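Local atomic coordinates of fatty acid amide hydrolase (Candida albicans, PDB entry 6KVR), a protein that probably hydrolyses the amides of monocarboxylic acids, such as fatty acid amides, to the carboxylate and ammonia, as an amidase signature family enzyme. Residues Pro149-Gln160 with Leu193-Gln203; Gly351-Ile359 with Glu524-Asp532. All blocks are in the same frame, centred on the assembly; numbering follows the deposited sequence.

How the interactions relate
From the N terminus, the chain first runs through 149-160 and then, after a connection that holds helix 185-192, returns as 193-203. Interaction 1 closes this short excursion by pairing strand 155-158, which carries Lys158, a residue predicted to belong to the charge relay, with strand 199-201, its neighbour in the central mixed sheet of the amidase fold. Interaction 2 opens only later: the loop leading into helix 357-372 meets the end of helix 522-529 and the residues after it, closing a loop of 164 residues, many of them helical. The two follow in series, neither nested nor crossed. Interactions 1 and 2 lie on opposite sides of the chain's centre, their nearest atoms about 18 Å apart.

Interaction 1 (Pro149-Gln160 with Leu193-Gln203); sequences PLHGIPISLKEQ and LGAVFYVRTSQ
Ile153, Ile155 and Leu157 meet Val196 and Thr201 through backbone bonds in a parallel beta-alpha-beta crossover around helix 185-192, in the amidase core. Val196 N reaches Ile153 O and Ile155 N reaches Val196 O, each at 3.0 Å. The register then slips by one residue, and a water bridges the strands there, donating hydrogen bonds to Ile155 O and Val199 O and accepting from Tyr198 N. Pairing resumes weakly with Leu157 N to Val199 O, then with Thr201 N to Leu157 O at 2.9 Å. Gly194 ends the helix in a Schellman motif; its positive phi suits glycine, and its O accepts from Gly152 N.

Among apolar contacts, Leu157 CD1 lies over a face of the Phe197 ring, 3.8 Å from its centroid, a CH-pi contact. Tyr198 CE1 meets Pro154 CB at 3.5 Å.

Polar side chains gather at the C-terminal ends of both strands, where Lys158, predicted to be catalytic, bonds Ser233. Arg200 bends at chi3 (74°), and its NH2 donates to a lone pair of Glu159 O at 2.8 Å. Gln203 OE1 weakly accepts from Gln160 N, while NE2 directs an N-H at Glu159 OE1, 2.6 Å away on its anti side, 32° out of the carboxylate plane.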
loop_
_atom_site.group_PDB
_atom_site.type_symbol
_atom_site.label_atom_id
_atom_site.label_comp_id
_atom_site.label_asym_id
_atom_site.label_seq_id
_atom_site.Cartn_x
_atom_site.Cartn_y
_atom_site.Cartn_z
ATOM N N PRO A 149 -16.442 -0.492 23.128
ATOM C CA PRO A 149 -16.176 0.917 23.480
ATOM C C PRO A 149 -17.091 1.936 22.818
ATOM O O PRO A 149 -16.996 3.120 23.165
ATOM C CB PRO A 149 -14.728 1.125 23.026
ATOM C CG PRO A 149 -14.523 0.111 21.970
ATOM C CD PRO A 149 -15.341 -1.089 22.355
ATOM N N LEU A 150 -17.946 1.541 21.872
ATOM C CA LEU A 150 -18.901 2.461 21.259
ATOM C C LEU A 150 -20.333 2.121 21.648
ATOM O O LEU A 150 -21.277 2.535 20.965
ATOM C CB LEU A 150 -18.750 2.460 19.733
ATOM C CG LEU A 150 -17.407 2.935 19.158
ATOM C CD1 LEU A 150 -17.436 2.887 17.642
ATOM C CD2 LEU A 150 -17.048 4.340 19.637
ATOM N N HIS A 151 -20.501 1.354 22.723
ATOM C CA HIS A 151 -21.803 0.882 23.172
ATOM C C HIS A 151 -22.760 2.051 23.355
ATOM O O HIS A 151 -22.519 2.945 24.177
ATOM C CB HIS A 151 -21.623 0.106 24.485
ATOM C CG HIS A 151 -22.898 -0.419 25.074
ATOM N ND1 HIS A 151 -23.202 -1.763 25.110
ATOM C CD2 HIS A 151 -23.930 0.216 25.683
ATOM C CE1 HIS A 151 -24.375 -1.934 25.695
ATOM N NE2 HIS A 151 -24.838 -0.749 26.051
ATOM N N GLY A 152 -23.821 2.061 22.555
ATOM C CA GLY A 152 -24.854 3.068 22.667
ATOM C C GLY A 152 -24.567 4.391 21.999
ATOM O O GLY A 152 -25.337 5.333 22.196
ATOM N N ILE A 153 -23.501 4.505 21.210
ATOM C CA ILE A 153 -23.082 5.773 20.630
ATOM C C ILE A 153 -23.770 5.908 19.245
ATOM O O ILE A 153 -23.467 5.091 18.365
ATOM C CB ILE A 153 -21.559 5.868 20.516
ATOM C CG1 ILE A 153 -20.948 5.934 21.913
ATOM C CG2 ILE A 153 -21.139 7.117 19.773
ATOM C CD1 ILE A 153 -21.585 7.015 22.809
ATOM N N PRO A 154 -24.656 6.869 19.060
ATOM C CA PRO A 154 -25.326 7.030 17.746
ATOM C C PRO A 154 -24.403 7.648 16.706
ATOM O O PRO A 154 -23.904 8.767 16.870
ATOM C CB PRO A 154 -26.514 7.952 18.062
ATOM C CG PRO A 154 -26.631 7.978 19.551
ATOM C CD PRO A 154 -25.231 7.763 20.073
ATOM N N ILE A 155 -24.211 6.927 15.603
ATOM C CA ILE A 155 -23.223 7.263 14.586
ATOM C C ILE A 155 -23.941 7.357 13.248
ATOM O O ILE A 155 -24.750 6.484 12.915
ATOM C CB ILE A 155 -22.085 6.223 14.566
ATOM C CG1 ILE A 155 -21.227 6.382 15.828
ATOM C CG2 ILE A 155 -21.231 6.326 13.295
ATOM C CD1 ILE A 155 -19.950 5.576 15.831
ATOM N N SER A 156 -23.691 8.440 12.513
ATOM C CA SER A 156 -24.261 8.618 11.187
ATOM C C SER A 156 -23.309 8.079 10.120
ATOM O O SER A 156 -22.087 8.101 10.282
ATOM C CB SER A 156 -24.565 10.093 10.921
ATOM O OG SER A 156 -23.408 10.881 11.130
ATOM N N LEU A 157 -23.882 7.613 9.015
ATOM C CA LEU A 157 -23.170 6.831 8.009
ATOM C C LEU A 157 -23.402 7.431 6.628
ATOM O O LEU A 157 -24.545 7.711 6.249
ATOM C CB LEU A 157 -23.638 5.379 8.029
ATOM C CG LEU A 157 -23.411 4.589 9.319
ATOM C CD1 LEU A 157 -24.214 3.330 9.271
ATOM C CD2 LEU A 157 -21.926 4.290 9.537
ATOM N N LYS A 158 -22.316 7.649 5.888
ATOM C CA LYS A 158 -22.447 8.070 4.498
ATOM C C LYS A 158 -23.180 6.981 3.720
ATOM O O LYS A 158 -22.930 5.790 3.923
ATOM C CB LYS A 158 -21.062 8.342 3.906
ATOM C CG LYS A 158 -21.034 9.081 2.580
ATOM C CD LYS A 158 -19.589 9.275 2.117
ATOM C CE LYS A 158 -19.528 9.864 0.703
ATOM N NZ LYS A 158 -18.197 10.487 0.389
ATOM N N GLU A 159 -24.107 7.398 2.850
ATOM C CA GLU A 159 -25.003 6.447 2.188
ATOM C C GLU A 159 -24.247 5.399 1.366
ATOM O O GLU A 159 -24.637 4.226 1.343
ATOM C CB GLU A 159 -26.005 7.191 1.293
ATOM C CG GLU A 159 -27.142 6.306 0.734
ATOM C CD GLU A 159 -26.739 5.458 -0.499
ATOM O OE1 GLU A 159 -25.668 5.717 -1.106
ATOM O OE2 GLU A 159 -27.492 4.518 -0.853
ATOM N N GLN A 160 -23.189 5.799 0.655
ATOM C CA GLN A 160 -22.555 4.889 -0.301
ATOM C C GLN A 160 -21.991 3.617 0.343
ATOM O O GLN A 160 -21.697 2.658 -0.380
ATOM C CB GLN A 160 -21.455 5.631 -1.079
ATOM C CG GLN A 160 -20.294 6.135 -0.210
ATOM C CD GLN A 160 -19.096 5.228 -0.297
ATOM O OE1 GLN A 160 -18.909 4.524 -1.300
ATOM N NE2 GLN A 160 -18.254 5.249 0.737
ATOM N N LEU A 193 -18.601 -3.047 17.740
ATOM C CA LEU A 193 -18.110 -2.214 18.830
ATOM C C LEU A 193 -19.237 -1.580 19.654
ATOM O O LEU A 193 -18.960 -0.983 20.707
ATOM C CB LEU A 193 -17.192 -1.125 18.271
ATOM C CG LEU A 193 -15.878 -1.607 17.633
ATOM C CD1 LEU A 193 -15.189 -0.474 16.877
ATOM C CD2 LEU A 193 -14.939 -2.168 18.691
ATOM N N GLY A 194 -20.487 -1.679 19.203
ATOM C CA GLY A 194 -21.622 -1.228 19.977
ATOM C C GLY A 194 -22.371 -0.031 19.436
ATOM O O GLY A 194 -23.334 0.404 20.083
ATOM N N ALA A 195 -22.001 0.506 18.274
ATOM C CA ALA A 195 -22.620 1.744 17.814
ATOM C C ALA A 195 -24.084 1.520 17.439
ATOM O O ALA A 195 -24.524 0.399 17.191
ATOM C CB ALA A 195 -21.856 2.318 16.625
ATOM N N VAL A 196 -24.844 2.614 17.399
ATOM C CA VAL A 196 -26.268 2.581 17.076
ATOM C C VAL A 196 -26.480 3.379 15.796
ATOM O O VAL A 196 -25.989 4.509 15.680
ATOM C CB VAL A 196 -27.130 3.156 18.221
ATOM C CG1 VAL A 196 -28.598 3.169 17.825
ATOM C CG2 VAL A 196 -26.923 2.364 19.527
ATOM N N PHE A 197 -27.223 2.801 14.846
ATOM C CA PHE A 197 -27.434 3.389 13.522
ATOM C C PHE A 197 -28.890 3.777 13.314
ATOM O O PHE A 197 -29.799 3.105 13.804
ATOM C CB PHE A 197 -27.037 2.420 12.408
ATOM C CG PHE A 197 -25.620 1.933 12.498
ATOM C CD1 PHE A 197 -24.579 2.810 12.766
ATOM C CD2 PHE A 197 -25.325 0.593 12.287
ATOM C CE1 PHE A 197 -23.252 2.352 12.819
ATOM C CE2 PHE A 197 -24.007 0.131 12.335
ATOM C CZ PHE A 197 -22.982 1.004 12.605
ATOM N N TYR A 198 -29.104 4.832 12.518
ATOM C CA TYR A 198 -30.445 5.377 12.343
ATOM C C TYR A 198 -30.581 6.307 11.141
ATOM O O TYR A 198 -31.702 6.537 10.684
ATOM C CB TYR A 198 -30.883 6.127 13.617
ATOM C CG TYR A 198 -29.954 7.249 14.032
ATOM C CD1 TYR A 198 -28.667 6.982 14.490
ATOM C CD2 TYR A 198 -30.352 8.573 13.945
ATOM C CE1 TYR A 198 -27.814 8.006 14.859
ATOM C CE2 TYR A 198 -29.503 9.602 14.311
ATOM C CZ TYR A 198 -28.244 9.313 14.778
ATOM O OH TYR A 198 -27.402 10.329 15.154
ATOM N N VAL A 199 -29.477 6.861 10.627
ATOM C CA VAL A 199 -29.525 7.809 9.511
ATOM C C VAL A 199 -28.355 7.566 8.555
ATOM O O VAL A 199 -27.225 7.298 8.984
ATOM C CB VAL A 199 -29.520 9.274 10.005
ATOM C CG1 VAL A 199 -28.282 9.565 10.833
ATOM C CG2 VAL A 199 -29.595 10.240 8.843
ATOM N N ARG A 200 -28.634 7.656 7.254
ATOM C CA ARG A 200 -27.619 7.581 6.212
ATOM C C ARG A 200 -27.704 8.866 5.410
ATOM O O ARG A 200 -28.798 9.267 4.990
ATOM C CB ARG A 200 -27.812 6.349 5.306
ATOM C CG ARG A 200 -27.657 5.023 6.066
ATOM C CD ARG A 200 -28.169 3.834 5.271
ATOM N NE ARG A 200 -27.247 3.497 4.198
ATOM C CZ ARG A 200 -27.567 2.754 3.148
ATOM N NH1 ARG A 200 -28.777 2.246 3.011
ATOM N NH2 ARG A 200 -26.637 2.489 2.229
ATOM N N THR A 201 -26.558 9.507 5.206
ATOM C CA THR A 201 -26.487 10.908 4.815
ATOM C C THR A 201 -26.188 11.076 3.334
ATOM O O THR A 201 -25.673 10.173 2.665
ATOM C CB THR A 201 -25.422 11.631 5.636
ATOM O OG1 THR A 201 -24.212 10.860 5.628
ATOM C CG2 THR A 201 -25.900 11.805 7.075
ATOM N N SER A 202 -26.461 12.283 2.850
ATOM C CA SER A 202 -26.455 12.595 1.430
ATOM C C SER A 202 -25.043 12.770 0.889
ATOM O O SER A 202 -24.072 12.968 1.630
ATOM C CB SER A 202 -27.271 13.856 1.140
ATOM O OG SER A 202 -26.695 14.965 1.821
ATOM N N GLN A 203 -24.963 12.705 -0.436
ATOM C CA GLN A 203 -23.732 12.751 -1.206
ATOM C C GLN A 203 -24.099 13.187 -2.618
ATOM O O GLN A 203 -25.230 12.966 -3.054
ATOM C CB GLN A 203 -23.049 11.378 -1.225
ATOM C CG GLN A 203 -23.910 10.348 -1.926
ATOM C CD GLN A 203 -23.851 8.980 -1.300
ATOM O OE1 GLN A 203 -23.037 8.717 -0.406
ATOM N NE2 GLN A 203 -24.730 8.097 -1.753
HETATM O O HOH W 1 -26.719 5.808 11.199
HETATM O O HOH W 2 -24.390 3.578 4.540
#

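Interaction 2 (Gly351-Ile359 with Glu524-Asp532); sequences GLVRVSPPI and EQLENENYD
Arg354 reaches across to Asn528 on helix 522-529. CB sits 3.3 Å from Glu524 OE2, close to the point where the backbone N of the same arginine donates to that oxygen. CG and CD, the aliphatic part, pass Asn528 OD1 more loosely, the two side chains crossing at about a right angle. With CG anti to the backbone N (chi1 172°) the chain starts out extended, and a bend at chi3 (61°) turns the guanidinium side-on to the amide. NE then donates to Asn528 OD1 at 2.9 Å and NH2 to the same oxygen at 3.1 Å. The oxygen lies in the guanidinium plane, yet both nitrogens approach from one face of the amide, above its carbonyl plane. This two-pronged grip limits rotation of the arginine head. Asparagine suits the site because its other end is a donor: ND2 returns a nearly straight bond to Arg354 O.

The contact joins the last turns of helix 522-529 and the residues just after it to the segment leading into helix 357-372, where Ser356 takes the N-cap position without a side-chain capping bond, its OG being hydrogen-bonded to Asn470 OD1 instead.

Glu524 extends its carboxylate from the helix to receive Arg354 N on the anti side of OE2 at 2.7 Å. The same oxygen also meets Arg520 and Tyr517, so its negative charge is probably well compensated. Beside it, Val353 CG1 packs 3.9 Å from Glu524 CG, an apolar branch against the methylene part of the acid.

Tyr531 offers its ring to the helix start. Ser356 CB and Pro357 CD make CH-pi contacts over a face, the proline carbon 4.1 Å from the centroid. Pro358 CD approaches obliquely, 3.4 Å from Tyr531 OH, which is hydrogen-bonded to Asp508 O.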
loop_
_atom_site.group_PDB
_atom_site.type_symbol
_atom_site.label_atom_id
_atom_site.label_comp_id
_atom_site.label_asym_id
_atom_site.label_seq_id
_atom_site.Cartn_x
_atom_site.Cartn_y
_atom_site.Cartn_z
ATOM N N GLY A 351 0.105 28.577 -4.234
ATOM C CA GLY A 351 0.698 28.915 -5.507
ATOM C C GLY A 351 -0.235 28.774 -6.690
ATOM O O GLY A 351 0.165 29.095 -7.815
ATOM N N LEU A 352 -1.463 28.302 -6.477
ATOM C CA LEU A 352 -2.450 28.136 -7.536
ATOM C C LEU A 352 -3.623 29.095 -7.410
ATOM O O LEU A 352 -3.932 29.815 -8.363
ATOM C CB LEU A 352 -2.971 26.689 -7.555
ATOM C CG LEU A 352 -1.849 25.656 -7.609
ATOM C CD1 LEU A 352 -2.405 24.256 -7.656
ATOM C CD2 LEU A 352 -0.945 25.923 -8.812
ATOM N N VAL A 353 -4.296 29.115 -6.259
ATOM C CA VAL A 353 -5.499 29.913 -6.070
ATOM C C VAL A 353 -5.382 30.663 -4.746
ATOM O O VAL A 353 -5.341 30.047 -3.672
ATOM C CB VAL A 353 -6.779 29.055 -6.107
ATOM C CG1 VAL A 353 -8.020 29.932 -5.921
ATOM C CG2 VAL A 353 -6.880 28.268 -7.432
ATOM N N ARG A 354 -5.367 31.991 -4.831
ATOM C CA ARG A 354 -5.355 32.856 -3.661
ATOM C C ARG A 354 -6.592 32.614 -2.801
ATOM O O ARG A 354 -7.689 32.378 -3.316
ATOM C CB ARG A 354 -5.285 34.315 -4.131
ATOM C CG ARG A 354 -5.459 35.378 -3.052
ATOM C CD ARG A 354 -5.510 36.778 -3.658
ATOM N NE ARG A 354 -6.634 36.954 -4.573
ATOM C CZ ARG A 354 -7.051 38.132 -5.025
ATOM N NH1 ARG A 354 -6.473 39.262 -4.642
ATOM N NH2 ARG A 354 -8.072 38.179 -5.880
ATOM N N VAL A 355 -6.413 32.660 -1.475
ATOM C CA VAL A 355 -7.521 32.435 -0.556
ATOM C C VAL A 355 -8.226 33.763 -0.311
ATOM O O VAL A 355 -7.661 34.840 -0.525
ATOM C CB VAL A 355 -7.076 31.780 0.780
ATOM C CG1 VAL A 355 -6.385 30.450 0.526
ATOM C CG2 VAL A 355 -6.164 32.707 1.592
ATOM N N SER A 356 -9.486 33.672 0.121
ATOM C CA SER A 356 -10.338 34.828 0.352
ATOM C C SER A 356 -10.084 35.412 1.740
ATOM O O SER A 356 -9.454 34.772 2.585
ATOM C CB SER A 356 -11.798 34.419 0.178
ATOM O OG SER A 356 -12.273 33.774 1.345
ATOM N N PRO A 357 -10.576 36.626 2.006
ATOM C CA PRO A 357 -10.208 37.343 3.243
ATOM C C PRO A 357 -10.473 36.563 4.522
ATOM O O PRO A 357 -9.614 36.579 5.417
ATOM C CB PRO A 357 -11.061 38.617 3.171
ATOM C CG PRO A 357 -11.073 38.912 1.693
ATOM C CD PRO A 357 -11.192 37.548 1.025
ATOM N N PRO A 358 -11.626 35.891 4.690
ATOM C CA PRO A 358 -11.815 35.162 5.962
ATOM C C PRO A 358 -10.776 34.076 6.195
ATOM O O PRO A 358 -10.321 33.913 7.334
ATOM C CB PRO A 358 -13.233 34.589 5.846
ATOM C CG PRO A 358 -13.528 34.581 4.400
ATOM C CD PRO A 358 -12.820 35.779 3.832
ATOM N N ILE A 359 -10.368 33.352 5.149
ATOM C CA ILE A 359 -9.349 32.312 5.315
ATOM C C ILE A 359 -7.996 32.935 5.641
ATOM O O ILE A 359 -7.264 32.448 6.516
ATOM C CB ILE A 359 -9.250 31.418 4.059
ATOM C CG1 ILE A 359 -10.633 30.927 3.598
ATOM C CG2 ILE A 359 -8.361 30.225 4.342
ATOM C CD1 ILE A 359 -11.382 30.114 4.642
ATOM N N GLU A 524 -8.434 30.402 -11.029
ATOM C CA GLU A 524 -8.273 31.309 -9.900
ATOM C C GLU A 524 -9.255 32.461 -9.989
ATOM O O GLU A 524 -9.822 32.878 -8.973
ATOM C CB GLU A 524 -6.839 31.846 -9.810
ATOM C CG GLU A 524 -6.580 32.558 -8.472
ATOM C CD GLU A 524 -5.156 33.074 -8.329
ATOM O OE1 GLU A 524 -4.528 33.358 -9.366
ATOM O OE2 GLU A 524 -4.666 33.194 -7.186
ATOM N N GLN A 525 -9.470 32.989 -11.200
ATOM C CA GLN A 525 -10.391 34.108 -11.374
ATOM C C GLN A 525 -11.826 33.674 -11.105
ATOM O O GLN A 525 -12.579 34.367 -10.409
ATOM C CB GLN A 525 -10.269 34.680 -12.787
ATOM C CG GLN A 525 -11.066 35.957 -12.962
ATOM C CD GLN A 525 -11.133 36.428 -14.394
ATOM O OE1 GLN A 525 -10.267 36.124 -15.195
ATOM N NE2 GLN A 525 -12.179 37.168 -14.721
ATOM N N LEU A 526 -12.222 32.534 -11.675
ATOM C CA LEU A 526 -13.536 31.969 -11.393
ATOM C C LEU A 526 -13.800 31.909 -9.885
ATOM O O LEU A 526 -14.810 32.430 -9.391
ATOM C CB LEU A 526 -13.628 30.582 -12.030
ATOM C CG LEU A 526 -14.880 29.737 -11.804
ATOM C CD1 LEU A 526 -16.163 30.516 -12.114
ATOM C CD2 LEU A 526 -14.784 28.475 -12.650
ATOM N N GLU A 527 -12.868 31.324 -9.135
ATOM C CA GLU A 527 -13.066 31.159 -7.696
ATOM C C GLU A 527 -13.071 32.503 -6.966
ATOM O O GLU A 527 -13.959 32.764 -6.147
ATOM C CB GLU A 527 -11.978 30.245 -7.126
ATOM C CG GLU A 527 -12.178 28.768 -7.440
ATOM C CD GLU A 527 -13.207 28.081 -6.521
ATOM O OE1 GLU A 527 -13.650 28.687 -5.509
ATOM O OE2 GLU A 527 -13.565 26.917 -6.811
ATOM N N ASN A 528 -12.070 33.360 -7.224
ATOM C CA ASN A 528 -11.943 34.596 -6.449
ATOM C C ASN A 528 -13.067 35.583 -6.754
ATOM O O ASN A 528 -13.491 36.329 -5.861
ATOM C CB ASN A 528 -10.601 35.278 -6.715
ATOM C CG ASN A 528 -9.436 34.666 -5.931
ATOM O OD1 ASN A 528 -8.305 35.130 -6.051
ATOM N ND2 ASN A 528 -9.702 33.613 -5.153
ATOM N N GLU A 529 -13.562 35.621 -7.994
ATOM C CA GLU A 529 -14.607 36.597 -8.296
ATOM C C GLU A 529 -15.959 36.198 -7.715
ATOM O O GLU A 529 -16.873 37.021 -7.704
ATOM C CB GLU A 529 -14.688 36.830 -9.811
ATOM C CG GLU A 529 -13.587 37.794 -10.302
ATOM C CD GLU A 529 -13.596 38.073 -11.808
ATOM O OE1 GLU A 529 -14.311 37.382 -12.586
ATOM O OE2 GLU A 529 -12.857 39.001 -12.219
ATOM N N ASN A 530 -16.090 34.983 -7.178
ATOM C CA ASN A 530 -17.300 34.602 -6.458
ATOM C C ASN A 530 -17.334 35.119 -5.024
ATOM O O ASN A 530 -18.398 35.088 -4.400
ATOM C CB ASN A 530 -17.441 33.081 -6.423
ATOM C CG ASN A 530 -17.992 32.532 -7.707
ATOM O OD1 ASN A 530 -18.567 33.269 -8.493
ATOM N ND2 ASN A 530 -17.792 31.250 -7.947
ATOM N N TYR A 531 -16.211 35.563 -4.462
ATOM C CA TYR A 531 -16.256 35.975 -3.068
ATOM C C TYR A 531 -16.978 37.314 -2.942
ATOM O O TYR A 531 -16.651 38.277 -3.636
ATOM C CB TYR A 531 -14.859 36.068 -2.445
ATOM C CG TYR A 531 -14.989 36.477 -0.988
ATOM C CD1 TYR A 531 -15.454 35.569 -0.038
ATOM C CD2 TYR A 531 -14.762 37.796 -0.580
ATOM C CE1 TYR A 531 -15.646 35.944 1.287
ATOM C CE2 TYR A 531 -14.952 38.179 0.748
ATOM C CZ TYR A 531 -15.393 37.249 1.669
ATOM O OH TYR A 531 -15.570 37.597 2.975
ATOM N N ASP A 532 -17.945 37.368 -2.044
ATOM C CA ASP A 532 -18.752 38.548 -1.747
ATOM C C ASP A 532 -18.983 38.562 -0.244
ATOM O O ASP A 532 -19.645 37.655 0.271
ATOM C CB ASP A 532 -20.081 38.507 -2.505
ATOM C CG ASP A 532 -20.989 39.716 -2.215
ATOM O OD1 ASP A 532 -20.894 40.355 -1.136
ATOM O OD2 ASP A 532 -21.854 39.997 -3.078
#